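Local coordinates for BIFUNCTIONAL PROTEIN Proline utilization A (PutA) (Corynebacterium freiburgense, PDB 5UX5), which catalyses the two-step oxidation of proline to glutamate, joining an FAD-dependent proline dehydrogenase and an NAD-dependent glutamate semialdehyde dehydrogenase in one chain, at residues E465-A469 with I881-Q885; A528-E532 with A560-R565; E952-Q957 with V968-R972; L962-N967 with V1061-H1066. All blocks are in the same frame, centred on the assembly; numbering follows the deposited sequence.

Contact 1 of 4, residues E465-A469 with I881-Q885; sequences ETFNA and IVQRQ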
# COMPACT_ATOMS: atom_id res chain seq x y z
N GLU A 465 -8.28 -13.49 10.95
CA GLU A 465 -6.96 -14.04 11.25
C GLU A 465 -6.13 -14.07 9.97
O GLU A 465 -6.56 -14.61 8.95
CB GLU A 465 -7.06 -15.43 11.87
CG GLU A 465 -6.38 -15.56 13.25
CD GLU A 465 -7.30 -15.16 14.42
OE1 GLU A 465 -7.07 -15.68 15.54
OE2 GLU A 465 -8.24 -14.35 14.22
N THR A 466 -4.98 -13.41 10.01
CA THR A 466 -4.07 -13.33 8.88
C THR A 466 -2.67 -13.55 9.43
O THR A 466 -2.44 -13.40 10.63
CB THR A 466 -4.09 -11.94 8.21
OG1 THR A 466 -3.76 -10.95 9.19
CG2 THR A 466 -5.45 -11.62 7.66
N PHE A 467 -1.73 -13.90 8.56
CA PHE A 467 -0.35 -13.98 9.04
C PHE A 467 0.25 -12.58 9.27
O PHE A 467 0.81 -12.30 10.34
CB PHE A 467 0.54 -14.75 8.09
CG PHE A 467 1.97 -14.65 8.48
CD1 PHE A 467 2.45 -15.43 9.52
CD2 PHE A 467 2.80 -13.71 7.90
CE1 PHE A 467 3.75 -15.32 9.93
CE2 PHE A 467 4.11 -13.59 8.31
CZ PHE A 467 4.58 -14.40 9.33
N ASN A 468 0.23 -11.72 8.24
CA ASN A 468 0.72 -10.35 8.42
C ASN A 468 -0.17 -9.58 9.37
O ASN A 468 -1.40 -9.67 9.30
CB ASN A 468 0.80 -9.63 7.09
CG ASN A 468 1.83 -10.23 6.19
OD1 ASN A 468 1.52 -11.04 5.30
ND2 ASN A 468 3.09 -9.87 6.44
N ALA A 469 0.45 -8.86 10.31
CA ALA A 469 -0.29 -7.99 11.22
C ALA A 469 -1.05 -6.91 10.45
O ALA A 469 -0.50 -6.29 9.53
CB ALA A 469 0.67 -7.35 12.22
N ILE A 881 5.89 -5.54 2.23
CA ILE A 881 5.30 -6.23 3.37
C ILE A 881 5.99 -7.57 3.54
O ILE A 881 6.14 -8.34 2.58
CB ILE A 881 3.78 -6.35 3.22
CG1 ILE A 881 3.15 -4.96 3.51
CG2 ILE A 881 3.26 -7.36 4.18
CD1 ILE A 881 1.85 -4.72 2.87
N VAL A 882 6.41 -7.86 4.77
CA VAL A 882 7.11 -9.08 5.16
C VAL A 882 6.49 -10.28 4.47
O VAL A 882 5.27 -10.40 4.40
CB VAL A 882 7.08 -9.27 6.68
CG1 VAL A 882 7.56 -10.67 7.01
CG2 VAL A 882 7.93 -8.24 7.36
N GLN A 883 7.33 -11.11 3.89
CA GLN A 883 6.96 -12.34 3.21
C GLN A 883 6.20 -12.13 1.91
O GLN A 883 6.36 -12.91 0.97
CB GLN A 883 6.19 -13.25 4.14
CG GLN A 883 6.03 -14.60 3.55
CD GLN A 883 5.00 -15.42 4.28
OE1 GLN A 883 5.24 -16.59 4.59
NE2 GLN A 883 3.83 -14.82 4.55
N ARG A 884 5.35 -11.09 1.83
CA ARG A 884 4.72 -10.74 0.56
C ARG A 884 5.76 -10.26 -0.44
O ARG A 884 5.80 -10.71 -1.58
CB ARG A 884 3.66 -9.67 0.75
CG ARG A 884 2.33 -10.12 1.27
CD ARG A 884 1.32 -9.01 1.07
NE ARG A 884 0.18 -9.08 1.98
CZ ARG A 884 -0.71 -8.11 2.10
NH1 ARG A 884 -0.59 -7.01 1.38
NH2 ARG A 884 -1.72 -8.22 2.95
N GLN A 885 6.55 -9.26 -0.04
CA GLN A 885 7.64 -8.70 -0.84
C GLN A 885 8.87 -8.68 0.05
O GLN A 885 9.14 -7.68 0.74
CB GLN A 885 7.31 -7.30 -1.36
CG GLN A 885 6.01 -7.22 -2.16
CD GLN A 885 4.84 -6.80 -1.30
OE1 GLN A 885 5.03 -6.17 -0.24
NE2 GLN A 885 3.62 -7.16 -1.72

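Contact 2 of 4, residues A528-E532 with A560-R565; sequences ADELE and AIDFAR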
# COMPACT_ATOMS: atom_id res chain seq x y z
N ALA A 528 6.10 -9.90 19.58
CA ALA A 528 5.16 -9.36 18.62
C ALA A 528 3.84 -8.97 19.30
O ALA A 528 3.26 -7.92 18.99
CB ALA A 528 4.95 -10.36 17.49
N ASP A 529 3.38 -9.76 20.27
CA ASP A 529 2.18 -9.38 21.02
C ASP A 529 2.38 -8.06 21.75
O ASP A 529 1.49 -7.20 21.73
CB ASP A 529 1.80 -10.47 22.02
CG ASP A 529 1.22 -11.72 21.37
OD1 ASP A 529 0.99 -11.71 20.14
OD2 ASP A 529 0.99 -12.71 22.10
N GLU A 530 3.55 -7.89 22.39
CA GLU A 530 3.82 -6.68 23.17
C GLU A 530 4.06 -5.47 22.29
O GLU A 530 3.69 -4.35 22.66
CB GLU A 530 5.04 -6.88 24.08
CG GLU A 530 4.85 -7.86 25.21
CD GLU A 530 3.85 -7.37 26.22
OE1 GLU A 530 3.43 -6.19 26.14
OE2 GLU A 530 3.47 -8.17 27.10
N LEU A 531 4.65 -5.65 21.11
CA LEU A 531 4.76 -4.52 20.20
C LEU A 531 3.38 -4.00 19.85
O LEU A 531 3.16 -2.78 19.86
CB LEU A 531 5.53 -4.91 18.94
CG LEU A 531 7.04 -5.01 19.11
CD1 LEU A 531 7.66 -5.57 17.87
CD2 LEU A 531 7.57 -3.63 19.38
N GLU A 532 2.43 -4.90 19.59
CA GLU A 532 1.07 -4.50 19.25
C GLU A 532 0.43 -3.67 20.36
O GLU A 532 -0.24 -2.67 20.08
CB GLU A 532 0.23 -5.75 18.93
CG GLU A 532 -1.13 -5.45 18.34
CD GLU A 532 -1.05 -4.64 17.04
OE1 GLU A 532 -1.25 -3.40 17.11
OE2 GLU A 532 -0.77 -5.25 15.96
N ALA A 560 7.34 -4.25 12.04
CA ALA A 560 8.12 -4.69 13.18
C ALA A 560 7.47 -5.90 13.85
O ALA A 560 8.17 -6.80 14.33
CB ALA A 560 8.31 -3.55 14.18
N ILE A 561 6.14 -5.92 13.92
CA ILE A 561 5.48 -7.10 14.46
C ILE A 561 5.66 -8.30 13.52
O ILE A 561 5.97 -9.42 13.96
CB ILE A 561 4.01 -6.77 14.76
CG1 ILE A 561 3.99 -5.69 15.85
CG2 ILE A 561 3.27 -8.01 15.27
CD1 ILE A 561 2.66 -5.04 16.14
N ASP A 562 5.50 -8.09 12.22
CA ASP A 562 5.66 -9.17 11.26
C ASP A 562 7.06 -9.78 11.31
O ASP A 562 7.21 -11.00 11.19
CB ASP A 562 5.33 -8.71 9.84
CG ASP A 562 3.84 -8.50 9.61
OD1 ASP A 562 3.01 -8.79 10.51
OD2 ASP A 562 3.48 -8.04 8.50
N PHE A 563 8.11 -8.95 11.46
CA PHE A 563 9.45 -9.52 11.53
C PHE A 563 9.56 -10.53 12.67
O PHE A 563 10.17 -11.59 12.51
CB PHE A 563 10.52 -8.44 11.67
CG PHE A 563 10.86 -7.73 10.39
CD1 PHE A 563 11.04 -8.43 9.21
CD2 PHE A 563 10.99 -6.33 10.36
CE1 PHE A 563 11.36 -7.75 8.00
CE2 PHE A 563 11.29 -5.64 9.16
CZ PHE A 563 11.47 -6.34 7.98
N ALA A 564 8.99 -10.22 13.84
CA ALA A 564 9.08 -11.14 14.96
C ALA A 564 8.40 -12.47 14.64
O ALA A 564 8.96 -13.53 14.90
CB ALA A 564 8.47 -10.51 16.21
N ARG A 565 7.20 -12.43 14.06
CA ARG A 565 6.48 -13.67 13.77
C ARG A 565 7.12 -14.43 12.61
O ARG A 565 7.31 -15.65 12.69
CB ARG A 565 5.01 -13.37 13.47
CG ARG A 565 4.25 -12.89 14.68
CD ARG A 565 2.77 -13.23 14.61
NE ARG A 565 2.00 -12.10 15.13
CZ ARG A 565 1.80 -11.86 16.42
NH1 ARG A 565 1.12 -10.77 16.76
NH2 ARG A 565 2.26 -12.70 17.35

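Contact 3 of 4, residues E952-Q957 with V968-R972; sequences EFGVEQ and VFRYR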
# COMPACT_ATOMS: atom_id res chain seq x y z
N GLU A 952 13.25 -25.57 -4.25
CA GLU A 952 13.29 -24.14 -3.98
C GLU A 952 13.70 -23.33 -5.22
O GLU A 952 12.88 -22.58 -5.78
CB GLU A 952 14.25 -23.89 -2.81
CG GLU A 952 14.32 -22.43 -2.33
CD GLU A 952 13.16 -22.07 -1.44
OE1 GLU A 952 12.22 -22.90 -1.36
OE2 GLU A 952 13.16 -20.98 -0.84
N PHE A 953 14.94 -23.52 -5.69
CA PHE A 953 15.57 -22.50 -6.54
C PHE A 953 14.93 -22.39 -7.92
O PHE A 953 14.97 -21.32 -8.52
CB PHE A 953 17.07 -22.77 -6.64
CG PHE A 953 17.77 -22.76 -5.32
CD1 PHE A 953 17.59 -21.69 -4.44
CD2 PHE A 953 18.60 -23.80 -4.93
CE1 PHE A 953 18.22 -21.66 -3.22
CE2 PHE A 953 19.24 -23.79 -3.72
CZ PHE A 953 19.05 -22.73 -2.86
N GLY A 954 14.40 -23.47 -8.46
CA GLY A 954 13.77 -23.47 -9.75
C GLY A 954 12.31 -23.10 -9.74
O GLY A 954 11.65 -23.21 -10.78
N VAL A 955 11.77 -22.73 -8.59
CA VAL A 955 10.34 -22.44 -8.46
C VAL A 955 10.13 -20.95 -8.24
O VAL A 955 10.85 -20.30 -7.48
CB VAL A 955 9.70 -23.23 -7.30
CG1 VAL A 955 8.22 -23.00 -7.33
CG2 VAL A 955 10.04 -24.72 -7.40
N GLU A 956 9.10 -20.41 -8.91
CA GLU A 956 8.54 -19.11 -8.57
C GLU A 956 7.45 -19.35 -7.52
O GLU A 956 6.47 -20.03 -7.80
CB GLU A 956 7.96 -18.42 -9.80
CG GLU A 956 8.93 -18.31 -10.94
CD GLU A 956 8.71 -17.08 -11.79
OE1 GLU A 956 9.64 -16.71 -12.55
OE2 GLU A 956 7.62 -16.46 -11.68
N GLN A 957 7.64 -18.79 -6.33
CA GLN A 957 6.86 -19.13 -5.15
C GLN A 957 6.08 -17.92 -4.64
O GLN A 957 6.67 -16.96 -4.13
CB GLN A 957 7.79 -19.65 -4.06
CG GLN A 957 8.35 -21.02 -4.30
CD GLN A 957 9.03 -21.54 -3.06
OE1 GLN A 957 8.45 -22.31 -2.30
NE2 GLN A 957 10.26 -21.08 -2.84
N VAL A 968 5.47 -12.87 -5.92
CA VAL A 968 6.35 -13.98 -6.31
C VAL A 968 7.74 -13.83 -5.69
O VAL A 968 8.32 -12.74 -5.68
CB VAL A 968 6.43 -14.07 -7.85
CG1 VAL A 968 7.52 -14.97 -8.29
CG2 VAL A 968 5.11 -14.56 -8.40
N PHE A 969 8.29 -14.94 -5.20
CA PHE A 969 9.64 -15.01 -4.65
C PHE A 969 10.43 -15.99 -5.51
O PHE A 969 10.08 -17.17 -5.59
CB PHE A 969 9.63 -15.47 -3.20
CG PHE A 969 10.99 -15.54 -2.59
CD1 PHE A 969 11.62 -14.39 -2.14
CD2 PHE A 969 11.67 -16.76 -2.47
CE1 PHE A 969 12.90 -14.45 -1.60
CE2 PHE A 969 12.95 -16.82 -1.94
CZ PHE A 969 13.57 -15.67 -1.51
N ARG A 970 11.47 -15.50 -6.17
CA ARG A 970 12.18 -16.32 -7.12
C ARG A 970 13.67 -16.01 -7.04
O ARG A 970 14.10 -14.98 -6.51
CB ARG A 970 11.67 -16.13 -8.57
CG ARG A 970 11.87 -14.76 -9.16
CD ARG A 970 11.27 -14.66 -10.56
NE ARG A 970 11.66 -13.44 -11.25
CZ ARG A 970 11.51 -13.22 -12.55
NH1 ARG A 970 10.98 -14.16 -13.32
NH2 ARG A 970 11.88 -12.06 -13.09
N TYR A 971 14.44 -16.93 -7.62
CA TYR A 971 15.88 -16.78 -7.68
C TYR A 971 16.29 -16.47 -9.12
O TYR A 971 15.80 -17.11 -10.05
CB TYR A 971 16.56 -18.05 -7.17
CG TYR A 971 16.22 -18.38 -5.73
CD1 TYR A 971 15.06 -19.08 -5.41
CD2 TYR A 971 17.04 -17.94 -4.68
CE1 TYR A 971 14.75 -19.39 -4.08
CE2 TYR A 971 16.73 -18.24 -3.35
CZ TYR A 971 15.59 -18.97 -3.07
OH TYR A 971 15.28 -19.28 -1.78
N ARG A 972 17.16 -15.48 -9.29
CA ARG A 972 17.73 -15.12 -10.60
C ARG A 972 19.21 -15.49 -10.66
O ARG A 972 19.91 -15.42 -9.64
CB ARG A 972 17.62 -13.62 -10.92
CG ARG A 972 16.24 -13.05 -10.84
CD ARG A 972 15.36 -13.75 -11.82
NE ARG A 972 15.51 -13.25 -13.17
CZ ARG A 972 14.91 -13.80 -14.22
NH1 ARG A 972 14.14 -14.86 -14.02
NH2 ARG A 972 15.06 -13.28 -15.44

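Contact 4 of 4, residues L962-N967 with V1061-H1066; sequences LRCESN and VSTTNH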
# COMPACT_ATOMS: atom_id res chain seq x y z
N LEU A 962 -2.64 -14.03 -2.23
CA LEU A 962 -3.74 -13.07 -2.34
C LEU A 962 -4.42 -13.17 -3.69
O LEU A 962 -3.77 -13.43 -4.70
CB LEU A 962 -3.23 -11.64 -2.19
CG LEU A 962 -2.43 -11.29 -0.95
CD1 LEU A 962 -2.09 -9.81 -0.93
CD2 LEU A 962 -3.24 -11.62 0.21
N ARG A 963 -5.74 -12.92 -3.73
CA ARG A 963 -6.43 -12.87 -5.02
C ARG A 963 -5.99 -11.65 -5.84
O ARG A 963 -5.61 -11.78 -7.01
CB ARG A 963 -7.95 -12.87 -4.80
CG ARG A 963 -8.60 -14.27 -4.84
CD ARG A 963 -9.94 -14.37 -4.05
NE ARG A 963 -9.72 -14.33 -2.59
CZ ARG A 963 -10.09 -13.34 -1.78
NH1 ARG A 963 -9.81 -13.42 -0.47
NH2 ARG A 963 -10.72 -12.26 -2.25
N CYS A 964 -5.96 -10.46 -5.24
CA CYS A 964 -5.83 -9.24 -6.03
C CYS A 964 -4.39 -8.89 -6.39
O CYS A 964 -4.16 -7.97 -7.18
CB CYS A 964 -6.44 -8.06 -5.26
SG CYS A 964 -5.51 -7.72 -3.76
N GLU A 965 -3.41 -9.57 -5.81
CA GLU A 965 -2.02 -9.19 -6.03
C GLU A 965 -1.16 -10.45 -6.04
O GLU A 965 -1.10 -11.18 -5.05
CB GLU A 965 -1.57 -8.23 -4.95
CG GLU A 965 -0.17 -7.72 -5.09
CD GLU A 965 0.14 -6.68 -4.06
OE1 GLU A 965 0.48 -7.04 -2.90
OE2 GLU A 965 0.01 -5.48 -4.41
N SER A 966 -0.49 -10.69 -7.16
CA SER A 966 0.50 -11.76 -7.27
C SER A 966 1.80 -11.32 -6.61
O SER A 966 2.36 -10.29 -6.96
CB SER A 966 0.74 -12.11 -8.73
OG SER A 966 1.83 -13.00 -8.82
N ASN A 967 2.28 -12.09 -5.64
CA ASN A 967 3.53 -11.77 -4.95
C ASN A 967 4.47 -12.97 -5.02
O ASN A 967 4.32 -13.93 -4.26
CB ASN A 967 3.24 -11.33 -3.51
CG ASN A 967 2.50 -9.97 -3.46
OD1 ASN A 967 3.09 -8.94 -3.77
ND2 ASN A 967 1.24 -9.98 -3.05
N VAL A 1061 8.75 -10.25 -7.14
CA VAL A 1061 8.00 -9.62 -8.23
C VAL A 1061 6.54 -9.52 -7.79
O VAL A 1061 5.85 -10.55 -7.69
CB VAL A 1061 8.11 -10.38 -9.55
CG1 VAL A 1061 7.51 -9.55 -10.67
CG2 VAL A 1061 9.55 -10.74 -9.85
N SER A 1062 6.06 -8.30 -7.60
CA SER A 1062 4.72 -8.02 -7.11
C SER A 1062 3.92 -7.36 -8.22
O SER A 1062 4.33 -6.31 -8.71
CB SER A 1062 4.77 -7.12 -5.88
OG SER A 1062 3.47 -6.82 -5.45
N THR A 1063 2.81 -8.00 -8.62
CA THR A 1063 1.98 -7.57 -9.76
C THR A 1063 0.51 -7.44 -9.36
O THR A 1063 -0.10 -8.41 -8.87
CB THR A 1063 2.05 -8.56 -10.93
OG1 THR A 1063 3.41 -8.76 -11.33
CG2 THR A 1063 1.22 -8.05 -12.10
N THR A 1064 -0.07 -6.27 -9.60
CA THR A 1064 -1.50 -6.10 -9.43
C THR A 1064 -2.21 -7.06 -10.37
O THR A 1064 -1.81 -7.22 -11.52
CB THR A 1064 -1.90 -4.64 -9.69
OG1 THR A 1064 -1.16 -3.82 -8.78
CG2 THR A 1064 -3.39 -4.38 -9.42
N ASN A 1065 -3.24 -7.75 -9.86
CA ASN A 1065 -3.93 -8.80 -10.61
C ASN A 1065 -5.25 -8.34 -11.22
O ASN A 1065 -5.75 -8.99 -12.14
CB ASN A 1065 -4.26 -9.98 -9.70
CG ASN A 1065 -3.15 -10.97 -9.63
OD1 ASN A 1065 -2.39 -11.14 -10.58
ND2 ASN A 1065 -3.04 -11.64 -8.49
N HIS A 1066 -5.79 -7.24 -10.73
CA HIS A 1066 -7.14 -6.82 -11.04
C HIS A 1066 -7.12 -5.56 -11.90
O HIS A 1066 -6.12 -4.84 -11.94
CB HIS A 1066 -7.91 -6.60 -9.74
CG HIS A 1066 -7.29 -5.57 -8.84
ND1 HIS A 1066 -7.60 -4.23 -8.92
CD2 HIS A 1066 -6.35 -5.68 -7.88
CE1 HIS A 1066 -6.89 -3.56 -8.03
NE2 HIS A 1066 -6.12 -4.42 -7.39

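Contact 1 of 4, residues E465-A469 with I881-Q885
N468 is the centre of this meeting of two loops. Its CA-to-CB bond points toward 881-885, and ND2 donates a 3.0 Å hydrogen bond to V882 O while also bonding to the carboxylate of D562. The amide suits the place because one NH2 group can serve two acceptors. The methyl carbon I881 CG2 packs 3.4 Å from N468 ND2, and T466 OG1 bonds N468 O at 2.7 Å. F467 brings its ring alongside Q883, with CD2 3.7 Å from Q883 NE2. R569 joins these two, making a cation-pi contact with F467 and a hydrogen bond to Q883 OE1. Q883 has a positive phi of 69°, in a turn closed by an i+4 to i bond, Q885 N to I881 O at 2.8 Å. The loop 465-469 lies between helices 438-450 and 477-484, in the chain leading from the proline dehydrogenase barrel to the aldehyde dehydrogenase region. With one direct hydrogen bond and shared polar partners, the fit depends on directional chemistry more than on apolar packing.

Contact 2 of 4, residues A528-E532 with A560-R565
The charge on R565 is met directly: NH2 forms a salt bridge and hydrogen bond of 3.2 Å with D529 OD1, and the same nitrogen makes a weak hydrogen bond to Q525 OE1. D529 sits at the edge of the guanidinium, whereas A528 CB lies over one face, 3.6 Å from R565 NH2. Within each segment a helical hydrogen bond pairs backbone groups: E532 N to A528 O at 3.2 Å and R565 N to I561 O at 3.3 Å. Segments 528-532 and 560-565 run antiparallel, at 168° with axes 8.9 Å apart, on the first and third of three successive helices in the aldehyde dehydrogenase region. Alanines allow close approach, A528 CB lying 3.7 Å from A564 CB and 3.6 Å from I561 CG2, and L531 CB rests 3.5 Å from I561 CG1. E532 OE2 comes within 3.4 Å of apolar I561 CD1, but the E532 carboxylate forms a salt bridge with R535. The carboxylate of D562 accepts hydrogen bonds from A469 N and N468 ND2.

Contact 3 of 4, residues E952-Q957 with V968-R972
The chain leaves helix 936-953 through a turn in which V955 N bonds E952 O at 3.0 Å, then meets strand 965-980 at a single antiparallel bridge. There Q957 and F969 are a hydrogen-bonded pair with CA atoms 5.0 Å apart: Q957 N to F969 O measures 3.0 Å and F969 N to Q957 O 2.8 Å. This strand belongs to the alpha/beta sheet of the C-terminal part of PutA, where it runs parallel to strands 1000-1003 and 1015-1018 and antiparallel to strand 1056-1064. Y971 has the most surface buried here. F953 presents its edge to the Y971 face in a T-shaped pair, with ring centroids 4.8 Å apart and planes at 88°. Tyrosine adds a polar tip to that flat surface: Y971 OH donates to E952 OE2 at 2.9 Å and also bonds N905. At the more exposed side, E956 OE1 forms a 3.0 Å salt bridge with R970 NH1. The long arginine can reach this carboxylate while R970 NE bonds Q1059 on the neighbouring strand.

Contact 4 of 4, residues L962-N967 with V1061-H1066
N1065 lays its carboxamide against the backbone of R963 to S966, where ND2 donates a 3.0 Å hydrogen bond to R963 O and packs 3.3 Å from E965 C. Its main chain takes part too, N1065 N reaching C964 O at 2.8 Å, so one asparagine ties down the turn leading into the strand. The small C964 leaves room for the H1066 ring, with C964 CB 3.5 Å from H1066 CD2. Beyond this, 965-967 and 1061-1064 form antiparallel strands, their axes 4.7 Å apart and at 170°. S966 and T1063 are the hydrogen-bonded pair, linked by S966 N to T1063 O and T1063 N to S966 O, each 2.9 Å. The non-hydrogen-bonded pairs E965/T1064 and N967/S1062 place polar side chains on the opposite face from S966 and T1063. There S1062 OG donates to N967 OD1 at 2.7 Å and N967 ND2 donates to E965 OE1 at 3.0 Å, while E965 OE2 forms a salt bridge with R875. Strand 1056-1064 also pairs with strand 870-873 of the aldehyde dehydrogenase region, and helix 303-313 from the TIM-barrel region packs V308 and L312 on C964, with E311 bonding the amides of R963 and C964.

Along the chain contact 2 is nested within the loop closed by contact 1; contacts 3 and 4 follow, with alternating segments. Contacts 1 and 2 have centres about 11 Å apart and touch where D562 of helix 550-574 bonds N468 and A469. Contacts 1 and 4, with centres about 14 Å apart, touch through Q885 and N967. Contacts 3 and 4, with centres about 16 Å apart, share strand 965-980 and meet where V968 O bonds V1061 N. Contacts 2 and 3 do not touch, their centres about 27 Å apart. The loop 881-885 thus lies between helix 550-574 and the C-terminal sheet, so the contacts connect the inter-domain chain, the aldehyde dehydrogenase region and the C-terminal part; contact 4 also meets the proline dehydrogenase barrel at helix 303-313.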